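Local coordinates for carboxysome assembly protein CcmN (Synechococcus elongatus, PDB 7D6C) that helps build the carboxysome by binding CcmM through its N-terminal domain, the part present here, and the shell protein CcmK2 through its C-terminal peptide, at residues Gly22-Ala27 and Ser44-Ala49; Leu38-Asp43 and Ile60-Gly65; Val52-Gly57 and Ala73-Gly78; Ala66-Ala71 and Gln84-Arg89; Arg89-Gly94 and Thr102-Gly107. All coordinates share one frame; numbering follows the deposited sequence.

Contact 1 of 5, residues Gly22-Ala27 and Ser44-Ala49; sequences GEVTIA and SRIEIA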
# COMPACT_ATOMS: atom_id res chain seq x y z
N GLY F 22 -5.00 -19.00 -2.11
CA GLY F 22 -5.75 -19.48 -0.98
C GLY F 22 -7.14 -19.87 -1.42
O GLY F 22 -7.33 -20.30 -2.57
N GLU F 23 -8.12 -19.73 -0.54
CA GLU F 23 -9.50 -20.06 -0.85
C GLU F 23 -10.29 -18.77 -1.06
O GLU F 23 -10.66 -18.07 -0.11
CB GLU F 23 -10.09 -20.94 0.23
CG GLU F 23 -11.53 -21.31 -0.02
CD GLU F 23 -11.86 -22.64 0.62
OE1 GLU F 23 -12.96 -22.76 1.23
OE2 GLU F 23 -10.99 -23.55 0.52
N VAL F 24 -10.54 -18.47 -2.32
CA VAL F 24 -11.27 -17.26 -2.70
C VAL F 24 -12.39 -17.69 -3.64
O VAL F 24 -12.24 -18.59 -4.44
CB VAL F 24 -10.35 -16.23 -3.39
CG1 VAL F 24 -11.07 -14.92 -3.60
CG2 VAL F 24 -9.12 -16.00 -2.57
N THR F 25 -13.51 -17.02 -3.56
CA THR F 25 -14.68 -17.47 -4.27
C THR F 25 -15.23 -16.30 -5.07
O THR F 25 -16.22 -15.81 -4.55
CB THR F 25 -15.76 -18.02 -3.34
OG1 THR F 25 -16.40 -16.94 -2.60
CG2 THR F 25 -15.21 -18.85 -2.14
N ILE F 26 -14.84 -15.76 -6.34
CA ILE F 26 -15.14 -14.32 -6.78
C ILE F 26 -16.48 -14.07 -7.50
O ILE F 26 -16.96 -14.88 -8.27
CB ILE F 26 -13.94 -13.77 -7.56
CG1 ILE F 26 -12.65 -13.80 -6.76
CG2 ILE F 26 -14.14 -12.31 -7.98
CD1 ILE F 26 -11.31 -13.27 -7.57
N ALA F 27 -17.02 -12.84 -7.30
CA ALA F 27 -18.33 -12.41 -7.80
C ALA F 27 -18.24 -11.77 -9.18
O ALA F 27 -17.42 -10.88 -9.43
CB ALA F 27 -19.04 -11.48 -6.84
N SER F 44 -8.28 -20.30 6.26
CA SER F 44 -8.78 -18.97 5.99
C SER F 44 -9.27 -18.86 4.55
O SER F 44 -8.82 -19.60 3.66
CB SER F 44 -7.70 -17.93 6.28
OG SER F 44 -7.52 -17.78 7.68
N ARG F 45 -10.17 -17.90 4.35
CA ARG F 45 -10.73 -17.64 3.03
C ARG F 45 -11.04 -16.15 2.90
O ARG F 45 -11.29 -15.45 3.89
CB ARG F 45 -12.00 -18.45 2.80
CG ARG F 45 -13.04 -18.12 3.86
CD ARG F 45 -14.41 -18.65 3.54
NE ARG F 45 -15.24 -18.43 4.71
CZ ARG F 45 -16.32 -17.65 4.72
NH1 ARG F 45 -16.70 -17.05 3.59
NH2 ARG F 45 -17.02 -17.49 5.85
N ILE F 46 -11.09 -15.69 1.65
CA ILE F 46 -11.51 -14.33 1.31
C ILE F 46 -12.82 -14.43 0.55
O ILE F 46 -12.97 -15.29 -0.33
CB ILE F 46 -10.43 -13.61 0.49
CG1 ILE F 46 -9.23 -13.26 1.38
CG2 ILE F 46 -10.98 -12.34 -0.20
CD1 ILE F 46 -8.01 -12.72 0.62
N GLU F 47 -13.78 -13.57 0.89
CA GLU F 47 -15.09 -13.54 0.26
C GLU F 47 -15.43 -12.10 -0.10
O GLU F 47 -15.43 -11.23 0.78
CB GLU F 47 -16.17 -14.13 1.18
CG GLU F 47 -17.58 -14.26 0.59
CD GLU F 47 -18.63 -14.79 1.61
OE1 GLU F 47 -18.24 -15.40 2.63
OE2 GLU F 47 -19.85 -14.59 1.38
N ILE F 48 -15.71 -11.85 -1.38
CA ILE F 48 -15.97 -10.51 -1.90
C ILE F 48 -17.33 -10.51 -2.60
O ILE F 48 -17.54 -11.31 -3.51
CB ILE F 48 -14.87 -10.06 -2.88
CG1 ILE F 48 -13.50 -10.07 -2.20
CG2 ILE F 48 -15.16 -8.71 -3.50
CD1 ILE F 48 -12.39 -10.24 -3.17
N ALA F 49 -18.23 -9.61 -2.21
CA ALA F 49 -19.60 -9.69 -2.68
C ALA F 49 -19.79 -8.93 -4.00
O ALA F 49 -18.83 -8.67 -4.74
CB ALA F 49 -20.55 -9.19 -1.59

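Contact 2 of 5, residues Leu38-Asp43 and Ile60-Gly65; sequences LIAEAD and IHARGG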
# COMPACT_ATOMS: atom_id res chain seq x y z
N LEU F 38 -4.73 -11.01 -3.20
CA LEU F 38 -5.66 -11.72 -2.31
C LEU F 38 -5.00 -12.99 -1.80
O LEU F 38 -4.83 -13.95 -2.55
CB LEU F 38 -6.96 -12.05 -3.04
CG LEU F 38 -7.51 -10.88 -3.83
CD1 LEU F 38 -8.87 -11.21 -4.42
CD2 LEU F 38 -7.62 -9.68 -2.93
N ILE F 39 -4.63 -12.98 -0.52
CA ILE F 39 -3.93 -14.10 0.11
C ILE F 39 -4.79 -14.61 1.25
O ILE F 39 -5.26 -13.83 2.08
CB ILE F 39 -2.53 -13.68 0.60
CG1 ILE F 39 -1.68 -13.28 -0.58
CG2 ILE F 39 -1.84 -14.81 1.34
CD1 ILE F 39 -1.81 -11.85 -0.91
N ALA F 40 -5.02 -15.93 1.27
CA ALA F 40 -5.77 -16.56 2.36
C ALA F 40 -4.99 -17.78 2.83
O ALA F 40 -4.68 -18.68 2.04
CB ALA F 40 -7.19 -16.94 1.92
N GLU F 41 -4.65 -17.81 4.12
CA GLU F 41 -3.95 -18.95 4.70
C GLU F 41 -4.88 -20.16 4.76
O GLU F 41 -6.10 -20.06 4.55
CB GLU F 41 -3.43 -18.61 6.10
CG GLU F 41 -2.49 -17.42 6.15
CD GLU F 41 -1.13 -17.74 5.56
OE1 GLU F 41 -0.79 -17.21 4.48
OE2 GLU F 41 -0.39 -18.52 6.19
N ALA F 42 -4.29 -21.33 5.05
CA ALA F 42 -5.01 -22.59 4.91
C ALA F 42 -6.24 -22.63 5.79
O ALA F 42 -7.26 -23.23 5.42
CB ALA F 42 -4.09 -23.77 5.25
N ASP F 43 -6.18 -21.98 6.95
CA ASP F 43 -7.30 -21.87 7.87
C ASP F 43 -8.25 -20.73 7.52
O ASP F 43 -8.96 -20.23 8.40
CB ASP F 43 -6.78 -21.68 9.29
CG ASP F 43 -5.95 -20.41 9.44
OD1 ASP F 43 -5.10 -20.13 8.54
OD2 ASP F 43 -6.16 -19.70 10.44
N ILE F 60 -5.20 -7.95 0.40
CA ILE F 60 -6.13 -8.58 1.32
C ILE F 60 -5.49 -9.87 1.79
O ILE F 60 -5.22 -10.77 0.98
CB ILE F 60 -7.49 -8.86 0.66
CG1 ILE F 60 -7.95 -7.63 -0.14
CG2 ILE F 60 -8.51 -9.20 1.71
CD1 ILE F 60 -8.38 -6.44 0.71
N HIS F 61 -5.21 -9.97 3.09
CA HIS F 61 -4.55 -11.16 3.64
C HIS F 61 -5.36 -11.70 4.81
O HIS F 61 -5.35 -11.11 5.90
CB HIS F 61 -3.12 -10.85 4.05
CG HIS F 61 -2.35 -12.06 4.45
ND1 HIS F 61 -1.16 -12.00 5.13
CD2 HIS F 61 -2.61 -13.38 4.27
CE1 HIS F 61 -0.71 -13.22 5.35
NE2 HIS F 61 -1.58 -14.08 4.83
N ALA F 62 -6.06 -12.82 4.59
CA ALA F 62 -6.95 -13.39 5.60
C ALA F 62 -6.15 -14.31 6.50
O ALA F 62 -5.38 -15.15 6.01
CB ALA F 62 -8.11 -14.13 4.96
N ARG F 63 -6.30 -14.14 7.81
CA ARG F 63 -5.54 -14.95 8.75
C ARG F 63 -6.39 -15.27 9.97
O ARG F 63 -6.93 -14.36 10.61
CB ARG F 63 -4.23 -14.26 9.18
CG ARG F 63 -3.14 -15.26 9.51
CD ARG F 63 -1.90 -14.61 10.09
NE ARG F 63 -1.44 -13.44 9.36
CZ ARG F 63 -0.16 -13.11 9.31
NH1 ARG F 63 0.26 -12.03 8.64
NH2 ARG F 63 0.72 -13.90 9.92
N GLY F 64 -6.49 -16.56 10.28
CA GLY F 64 -7.33 -17.04 11.37
C GLY F 64 -8.81 -16.94 11.12
O GLY F 64 -9.59 -16.85 12.08
N GLY F 65 -9.24 -16.93 9.87
CA GLY F 65 -10.64 -16.78 9.64
C GLY F 65 -10.88 -16.23 8.24
O GLY F 65 -10.16 -16.58 7.30

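Contact 3 of 5, residues Val52-Gly57 and Ala73-Gly78; sequences VCIGLG and ALLAAG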
# COMPACT_ATOMS: atom_id res chain seq x y z
N VAL F 52 -18.39 -4.92 -5.77
CA VAL F 52 -17.17 -4.42 -5.15
C VAL F 52 -16.13 -4.01 -6.18
O VAL F 52 -15.98 -4.62 -7.24
CB VAL F 52 -16.64 -5.51 -4.21
CG1 VAL F 52 -15.18 -5.23 -3.81
CG2 VAL F 52 -17.50 -5.53 -2.96
N CYS F 53 -15.37 -2.97 -5.82
CA CYS F 53 -14.19 -2.52 -6.55
C CYS F 53 -13.02 -2.49 -5.59
O CYS F 53 -13.15 -1.97 -4.47
CB CYS F 53 -14.40 -1.14 -7.12
SG CYS F 53 -15.95 -1.07 -7.95
N ILE F 54 -11.88 -3.02 -6.02
CA ILE F 54 -10.65 -2.98 -5.23
C ILE F 54 -9.59 -2.27 -6.03
O ILE F 54 -9.21 -2.72 -7.12
CB ILE F 54 -10.18 -4.39 -4.85
CG1 ILE F 54 -11.36 -5.17 -4.21
CG2 ILE F 54 -8.88 -4.28 -4.00
CD1 ILE F 54 -11.09 -6.62 -4.02
N GLY F 55 -9.07 -1.19 -5.45
CA GLY F 55 -8.13 -0.34 -6.15
C GLY F 55 -6.70 -0.87 -6.20
O GLY F 55 -6.27 -1.72 -5.41
N LEU F 56 -5.98 -0.32 -7.16
CA LEU F 56 -4.55 -0.56 -7.37
C LEU F 56 -3.78 -0.76 -6.07
O LEU F 56 -3.98 -0.04 -5.09
CB LEU F 56 -3.98 0.64 -8.13
CG LEU F 56 -2.55 0.43 -8.59
CD1 LEU F 56 -2.50 -0.90 -9.34
CD2 LEU F 56 -2.13 1.60 -9.47
N GLY F 57 -2.89 -1.74 -6.07
CA GLY F 57 -1.98 -1.91 -4.95
C GLY F 57 -2.60 -2.34 -3.64
O GLY F 57 -1.94 -2.24 -2.60
N ALA F 73 -19.19 -2.36 -1.40
CA ALA F 73 -18.04 -1.78 -0.71
C ALA F 73 -16.97 -1.49 -1.74
O ALA F 73 -16.86 -2.18 -2.76
CB ALA F 73 -17.49 -2.71 0.36
N LEU F 74 -16.20 -0.44 -1.46
CA LEU F 74 -15.19 0.07 -2.38
C LEU F 74 -13.89 0.31 -1.63
O LEU F 74 -13.90 0.84 -0.52
CB LEU F 74 -15.65 1.38 -3.01
CG LEU F 74 -16.99 1.30 -3.71
CD1 LEU F 74 -17.55 2.68 -3.82
CD2 LEU F 74 -16.79 0.66 -5.07
N LEU F 75 -12.78 -0.06 -2.24
CA LEU F 75 -11.46 0.10 -1.64
C LEU F 75 -10.63 0.95 -2.59
O LEU F 75 -10.40 0.55 -3.73
CB LEU F 75 -10.80 -1.26 -1.42
CG LEU F 75 -11.06 -2.08 -0.15
CD1 LEU F 75 -12.52 -2.36 0.04
CD2 LEU F 75 -10.31 -3.38 -0.30
N ALA F 76 -10.18 2.11 -2.11
CA ALA F 76 -9.24 2.91 -2.89
C ALA F 76 -7.91 2.17 -2.99
O ALA F 76 -7.72 1.11 -2.40
CB ALA F 76 -9.05 4.29 -2.28
N ALA F 77 -6.98 2.76 -3.74
CA ALA F 77 -5.69 2.12 -3.95
C ALA F 77 -4.97 1.85 -2.63
O ALA F 77 -5.12 2.59 -1.65
CB ALA F 77 -4.81 3.00 -4.84
N GLY F 78 -4.20 0.77 -2.60
CA GLY F 78 -3.33 0.46 -1.46
C GLY F 78 -4.01 0.22 -0.12
O GLY F 78 -3.36 0.35 0.92

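Contact 4 of 5, residues Ala66-Ala71 and Gln84-Arg89; sequences AIIIQA and QSIVGR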
# COMPACT_ATOMS: atom_id res chain seq x y z
N ALA F 66 -11.89 -15.38 8.13
CA ALA F 66 -12.32 -14.89 6.83
C ALA F 66 -12.21 -13.37 6.76
O ALA F 66 -12.36 -12.67 7.76
CB ALA F 66 -13.75 -15.31 6.51
N ILE F 67 -11.97 -12.87 5.56
CA ILE F 67 -12.23 -11.48 5.23
C ILE F 67 -13.41 -11.47 4.28
O ILE F 67 -13.42 -12.24 3.30
CB ILE F 67 -11.00 -10.79 4.61
CG1 ILE F 67 -9.78 -10.98 5.53
CG2 ILE F 67 -11.29 -9.34 4.37
CD1 ILE F 67 -8.53 -10.30 5.08
N ILE F 68 -14.42 -10.66 4.57
CA ILE F 68 -15.62 -10.60 3.75
C ILE F 68 -15.84 -9.14 3.39
O ILE F 68 -16.14 -8.32 4.26
CB ILE F 68 -16.85 -11.18 4.46
CG1 ILE F 68 -16.69 -12.68 4.68
CG2 ILE F 68 -18.11 -10.89 3.67
CD1 ILE F 68 -17.32 -13.17 5.95
N ILE F 69 -15.68 -8.82 2.11
CA ILE F 69 -16.00 -7.50 1.59
C ILE F 69 -17.42 -7.61 1.06
O ILE F 69 -17.68 -8.34 0.10
CB ILE F 69 -15.02 -7.07 0.49
CG1 ILE F 69 -13.58 -7.43 0.89
CG2 ILE F 69 -15.15 -5.57 0.17
CD1 ILE F 69 -13.22 -6.96 2.28
N GLN F 70 -18.34 -6.91 1.71
CA GLN F 70 -19.74 -7.07 1.33
C GLN F 70 -20.06 -6.19 0.13
O GLN F 70 -19.23 -5.41 -0.35
CB GLN F 70 -20.62 -6.78 2.53
CG GLN F 70 -20.24 -7.66 3.70
CD GLN F 70 -21.43 -8.08 4.51
OE1 GLN F 70 -22.08 -7.24 5.14
NE2 GLN F 70 -21.73 -9.39 4.50
N ALA F 71 -21.29 -6.33 -0.38
CA ALA F 71 -21.62 -5.79 -1.69
C ALA F 71 -21.54 -4.28 -1.73
O ALA F 71 -21.95 -3.59 -0.78
CB ALA F 71 -23.01 -6.23 -2.11
N GLN F 84 -8.96 -10.96 10.31
CA GLN F 84 -10.30 -11.27 9.83
C GLN F 84 -11.13 -10.00 9.90
O GLN F 84 -11.12 -9.31 10.93
CB GLN F 84 -11.07 -12.38 10.59
CG GLN F 84 -10.29 -13.64 10.87
CD GLN F 84 -10.04 -13.76 12.35
OE1 GLN F 84 -10.98 -13.54 13.14
NE2 GLN F 84 -8.75 -13.80 12.75
N SER F 85 -11.87 -9.70 8.84
CA SER F 85 -12.54 -8.42 8.70
C SER F 85 -13.81 -8.62 7.89
O SER F 85 -13.86 -9.46 6.98
CB SER F 85 -11.60 -7.41 8.01
OG SER F 85 -12.24 -6.19 7.70
N ILE F 86 -14.85 -7.88 8.24
CA ILE F 86 -16.06 -7.81 7.45
C ILE F 86 -16.28 -6.35 7.13
O ILE F 86 -16.46 -5.53 8.04
CB ILE F 86 -17.28 -8.38 8.19
CG1 ILE F 86 -16.99 -9.79 8.68
CG2 ILE F 86 -18.50 -8.36 7.28
CD1 ILE F 86 -18.18 -10.45 9.25
N VAL F 87 -16.23 -5.99 5.85
CA VAL F 87 -16.42 -4.61 5.44
C VAL F 87 -17.87 -4.48 5.01
O VAL F 87 -18.32 -5.15 4.06
CB VAL F 87 -15.45 -4.21 4.33
CG1 VAL F 87 -15.57 -2.71 4.05
CG2 VAL F 87 -14.03 -4.56 4.73
N GLY F 88 -18.61 -3.62 5.72
CA GLY F 88 -20.03 -3.43 5.53
C GLY F 88 -20.51 -3.20 4.11
O GLY F 88 -19.73 -2.89 3.20
N ARG F 89 -21.81 -3.39 3.92
CA ARG F 89 -22.46 -3.05 2.66
C ARG F 89 -22.25 -1.56 2.35
O ARG F 89 -22.41 -0.71 3.22
CB ARG F 89 -23.95 -3.41 2.81
CG ARG F 89 -24.83 -3.53 1.56
CD ARG F 89 -26.29 -3.87 2.00
NE ARG F 89 -27.35 -3.28 1.17
CZ ARG F 89 -28.64 -3.69 1.15
NH1 ARG F 89 -29.52 -3.07 0.36
NH2 ARG F 89 -29.07 -4.69 1.91

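Contact 5 of 5, residues Arg89-Gly94 and Thr102-Gly107; sequences RQACLG and TSIEAG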
# COMPACT_ATOMS: atom_id res chain seq x y z
N ARG F 89 -21.81 -3.39 3.92
CA ARG F 89 -22.46 -3.05 2.66
C ARG F 89 -22.25 -1.56 2.35
O ARG F 89 -22.41 -0.71 3.22
CB ARG F 89 -23.95 -3.41 2.81
CG ARG F 89 -24.83 -3.53 1.56
CD ARG F 89 -26.29 -3.87 2.00
NE ARG F 89 -27.35 -3.28 1.17
CZ ARG F 89 -28.64 -3.69 1.15
NH1 ARG F 89 -29.52 -3.07 0.36
NH2 ARG F 89 -29.07 -4.69 1.91
N GLN F 90 -21.81 -1.25 1.13
CA GLN F 90 -21.72 0.13 0.62
C GLN F 90 -20.58 0.95 1.25
O GLN F 90 -20.47 2.17 0.99
CB GLN F 90 -23.04 0.89 0.80
CG GLN F 90 -24.22 0.22 0.13
CD GLN F 90 -24.44 0.68 -1.30
OE1 GLN F 90 -23.63 0.40 -2.17
NE2 GLN F 90 -25.58 1.33 -1.55
N ALA F 91 -19.71 0.33 2.03
CA ALA F 91 -18.63 1.06 2.67
C ALA F 91 -17.62 1.60 1.65
O ALA F 91 -17.55 1.15 0.50
CB ALA F 91 -17.92 0.16 3.69
N CYS F 92 -16.82 2.59 2.09
CA CYS F 92 -15.81 3.28 1.27
C CYS F 92 -14.53 3.43 2.08
O CYS F 92 -14.55 4.03 3.16
CB CYS F 92 -16.28 4.66 0.86
SG CYS F 92 -17.79 4.70 0.02
N LEU F 93 -13.41 2.96 1.54
CA LEU F 93 -12.14 2.93 2.26
C LEU F 93 -11.13 3.80 1.53
O LEU F 93 -10.73 3.47 0.41
CB LEU F 93 -11.63 1.50 2.40
CG LEU F 93 -12.55 0.45 3.02
CD1 LEU F 93 -11.70 -0.76 3.37
CD2 LEU F 93 -13.23 1.00 4.22
N GLY F 94 -10.70 4.89 2.17
CA GLY F 94 -9.75 5.79 1.55
C GLY F 94 -8.46 5.09 1.20
O GLY F 94 -8.13 4.02 1.70
N THR F 102 -10.08 -5.81 12.26
CA THR F 102 -11.14 -4.84 12.55
C THR F 102 -12.07 -4.70 11.34
O THR F 102 -11.62 -4.75 10.19
CB THR F 102 -10.56 -3.46 12.95
OG1 THR F 102 -9.41 -3.16 12.15
CG2 THR F 102 -10.13 -3.43 14.41
N SER F 103 -13.37 -4.52 11.61
CA SER F 103 -14.44 -4.55 10.61
C SER F 103 -15.10 -3.18 10.46
O SER F 103 -14.97 -2.30 11.31
CB SER F 103 -15.51 -5.59 10.99
OG SER F 103 -14.95 -6.83 11.38
N ILE F 104 -15.87 -3.01 9.38
CA ILE F 104 -16.49 -1.72 9.08
C ILE F 104 -18.00 -1.89 8.96
O ILE F 104 -18.49 -2.74 8.20
CB ILE F 104 -15.91 -1.09 7.80
CG1 ILE F 104 -14.41 -0.86 7.97
CG2 ILE F 104 -16.63 0.22 7.46
CD1 ILE F 104 -14.09 0.11 9.10
N GLU F 105 -18.73 -1.09 9.73
CA GLU F 105 -20.17 -0.92 9.59
C GLU F 105 -20.55 -0.64 8.13
O GLU F 105 -19.83 0.06 7.41
CB GLU F 105 -20.62 0.22 10.51
CG GLU F 105 -19.85 1.58 10.28
CD GLU F 105 -18.43 1.63 10.93
OE1 GLU F 105 -17.93 0.57 11.40
OE2 GLU F 105 -17.79 2.71 10.93
N ALA F 106 -21.67 -1.21 7.70
CA ALA F 106 -22.22 -0.84 6.40
C ALA F 106 -22.23 0.68 6.24
O ALA F 106 -22.46 1.42 7.20
CB ALA F 106 -23.63 -1.40 6.25
N GLY F 107 -21.94 1.14 5.03
CA GLY F 107 -21.97 2.56 4.72
C GLY F 107 -20.90 3.39 5.39
O GLY F 107 -20.82 4.59 5.12

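Contact 1 of 5, residues Gly22-Ala27 and Ser44-Ala49
Val24 rests its CG2 methyl against CB of Ile46, 4.1 Å away, the two branched side chains lying side by side and pointing the same way. This is the coil-on-coil stacking of a parallel beta-helix, probably left-handed as in the gamma carbonic anhydrases. The geometry agrees: CA of Glu23 to CA of Ala27 runs within 1° of CA of Ser44 to CA of Ala49. Residues 23-24 make a short strand with few bonds, outermost in its sheet within this chain. Ile46 N donates to Glu23 O at 3.0 Å, the N-H...O angle being 156°. One residue on, Val24 CA approaches Ile46 O at 3.5 Å as a CA-H...O contact. On the same face Ile46 packs on Leu38, Ile60 and Ala62, and Val24 lies at the partly exposed margin of that layer.

On the other face the contact is between aliphatic stems. Glu23 CG lies 4.0 Å from Arg45 CB, and the two side chains then diverge: Glu23 OE1 and Arg45 NE remain 6.0 Å apart. The guanidinium presents its edge to the carboxylate of Glu47 on its own strand, in a salt bridge whose modelled length is doubtful. At the far end Ala27 CB lies near two carbonyl oxygens, 3.5 Å from Ala49 O and 3.7 Å from Ile48 O.

Contact 2 of 5, residues Leu38-Asp43 and Ile60-Gly65
Leu38 sets CD2 against CG1 of Ile60, 3.5 Å away, the two side chains lying side by side on the face that packs on Ile46. Strands 38-40 and 60-63 are successive coils of the parallel beta-helix, their axes 4.7 Å apart and 8° from parallel. Ile39 binds on both sides of its register partner, His61: Ile39 N donates to Ile60 O at 2.7 Å, and Ala62 N donates to Ile39 O at 2.8 Å. On the opposite face Ile39 CG2 meets His61 CD2 obliquely. Ala40 follows, its CB 4.2 Å from CB of Ala62. Glu41 leaves the strand with a weak bond from its N to Ala62 O, and its side chain bends at CG (chi2 -73°) to reach back to His61. There NE2 donates to Glu41 OE1 at 3.2 Å, the oxygen close to the ring plane but the ring nitrogen 45° out of the carboxylate plane. Asp43 OD2 closes the segment 3.1 Å from Gly64 CA, where the chain turns a corner. His61 ND1 bonds a polar side chain of another protein's chain, consistent with CcmM, so both ring nitrogens are engaged; the two bonds together would restrain the ring's rotation, and the carboxylate would be expected to favour a proton on NE2.

Contact 3 of 5, residues Val52-Gly57 and Ala73-Gly78
Cys53 and Leu74 meet through sulphur and methyl: Cys53 SG stands anti to its carbonyl carbon (chi1 -48°), which places it 3.5 Å from Leu74 CD2. On the opposite face of this parallel beta-helix sheet, Ile54 and Leu75 lie side by side, pointing the same way. Ile54 holds CG1 anti to its carbonyl carbon (chi1 -51°), which leaves CG2, anti to the backbone N, as the branch that meets Leu75 CD2 at 4.1 Å. Val52 drapes both methyls about the Ala73 carbonyl, CG2 at 3.4 Å from Ala73 O. Beyond the strands Leu56 touches Ala77 CB with its own CB, at 4.1 Å.

Backbone bonds fix this register. Leu75 N donates to Cys53 O at 3.0 Å, Gly55 N to Leu75 O at 2.8 Å, and Gly78 N to Leu56 O. The last joins two stacked corners, Leu56-Gly57 and Ala77-Gly78, each with the angles of a type II turn; the positive phi of both glycines fits that conformation.

With no helix in the chain, the surroundings are strands and loops. Strands 53-54 and 74-75 lie between 31-32 and 92-93. Val52 and Leu75 pack on Ile69 of strand 66-69, while Cys53 and Leu74 face His61 and Val82 of the second subunit, another copy of this protein.

Contact 4 of 5, residues Ala66-Ala71 and Gln84-Arg89
Ile68 and Val87 share one of four backbone hydrogen bonds that zip segments 66-71 and 84-89 together in parallel. The axes of strands 66-69 and 85-87 approach to 4.6 Å and lie 4° from parallel, the spacing and direction of adjacent coils in a parallel beta-helix. Donors come from each strand in turn: Ser85 N to Ala66 O at 3.2 Å, Ile68 N to Ser85 O at 2.7 Å, Val87 N to Ile68 O at 2.8 Å, and Gln70 N to Val87 O at 2.9 Å. CA-H...O contacts, such as Ile86 CA to Ile68 O, accompany them.

The side chains sort onto two faces. On one, Ile69 turns CD1 toward its neighbour (chi2 -50°), reaching Val87 CG2 at 3.5 Å while the two side chains lie side by side; both also touch Ile81. Ile67 CG2 meets CB of Ser85 on the same face. On the other, Ile68 CB is 4.3 Å from CG2 of Ile86, and the same methyl lies 4.0 Å from Gln70 CG, the glutamine crossing Ile86 obliquely. Gln70 CB and CG both lean on Val87 O. At the opposite end, Gln84 CB comes against Ala66 O, and its NE2 bonds Arg63 O.

Chemically, one face is an apolar interior in which the buried hydroxyl of Ser85 is satisfied by Thr102 O. The other is mixed: Gln70 sets CG and its amide carbon against Ile86, an exposed residue, so apolar contact here lies beside solvent.

Contact 5 of 5, residues Arg89-Gly94 and Thr102-Gly107
Ile104 sets CG1 anti to its carbonyl carbon (chi1 -60°), leaving CG2 anti to backbone N and 4.0 Å from CB of Ala91. Leu93 approaches the other branch: its CD2 lies 4.3 Å from Ile104 CG1. Both leucine and isoleucine also touch Leu99, so this pair belongs to the apolar interior beside strand 98-100.

Backbone torsions bring the other half of the contact together. Ala106 and Gly107 have the angles of a type II turn, and so do Arg89 and Gln90, with phi positive at both Gly107 and Gln90. The two turns lie one over the other, with CA of Arg89 and CA of Ala106 4.4 Å apart. Gly107 N donates to Arg89 O at 2.6 Å, with an N-H...O angle of 141°. Ala106 uses CB against the same carbonyl, 3.3 Å from Arg89 O, and meets Arg89 CB at 4.0 Å.

Such stacked corners are where successive coils of a parallel beta-helix swing from one sheet to the next. CA of Arg89 to CA of Leu93 and CA of Ile104 to CA of Gly107 differ in direction by 107°, consistent with the segments lying on different sides of the corner; the nearest CA pairs are Arg89 with Ala106 and Ala91 with Gly107. Past it, Cys92 continues into strand 92-93 and bonds through its backbone to Gly108 and Thr110, as the next coil follows.

Ala91 CB, on Ile104 CG2, also lies 4.2 Å from Glu105 O. Gln90 packs on Arg63 of the second subunit, another copy of this protein, and Cys92 on its Val82.

The five contacts sample all three sheets of one beta-helix and corners between them. Contacts 1 and 4 lie in the same sheet, joined where Ala49 N meets Ile69 O; contact 3 and strand 92-93 of contact 5 share a second, and contact 2 belongs to the third. Contact 3 is the buried one, almost wholly apolar, while the others mix interior and surface. Contact 1, at a sheet end, has a single cross-strand hydrogen bond against four in contact 4. Contacts 3 and 5 reach the second subunit, contacts 2 and 3 the other protein; only contact 2 has a side-chain to side-chain hydrogen bond across its segments. Contacts 4 and 5 share Arg89.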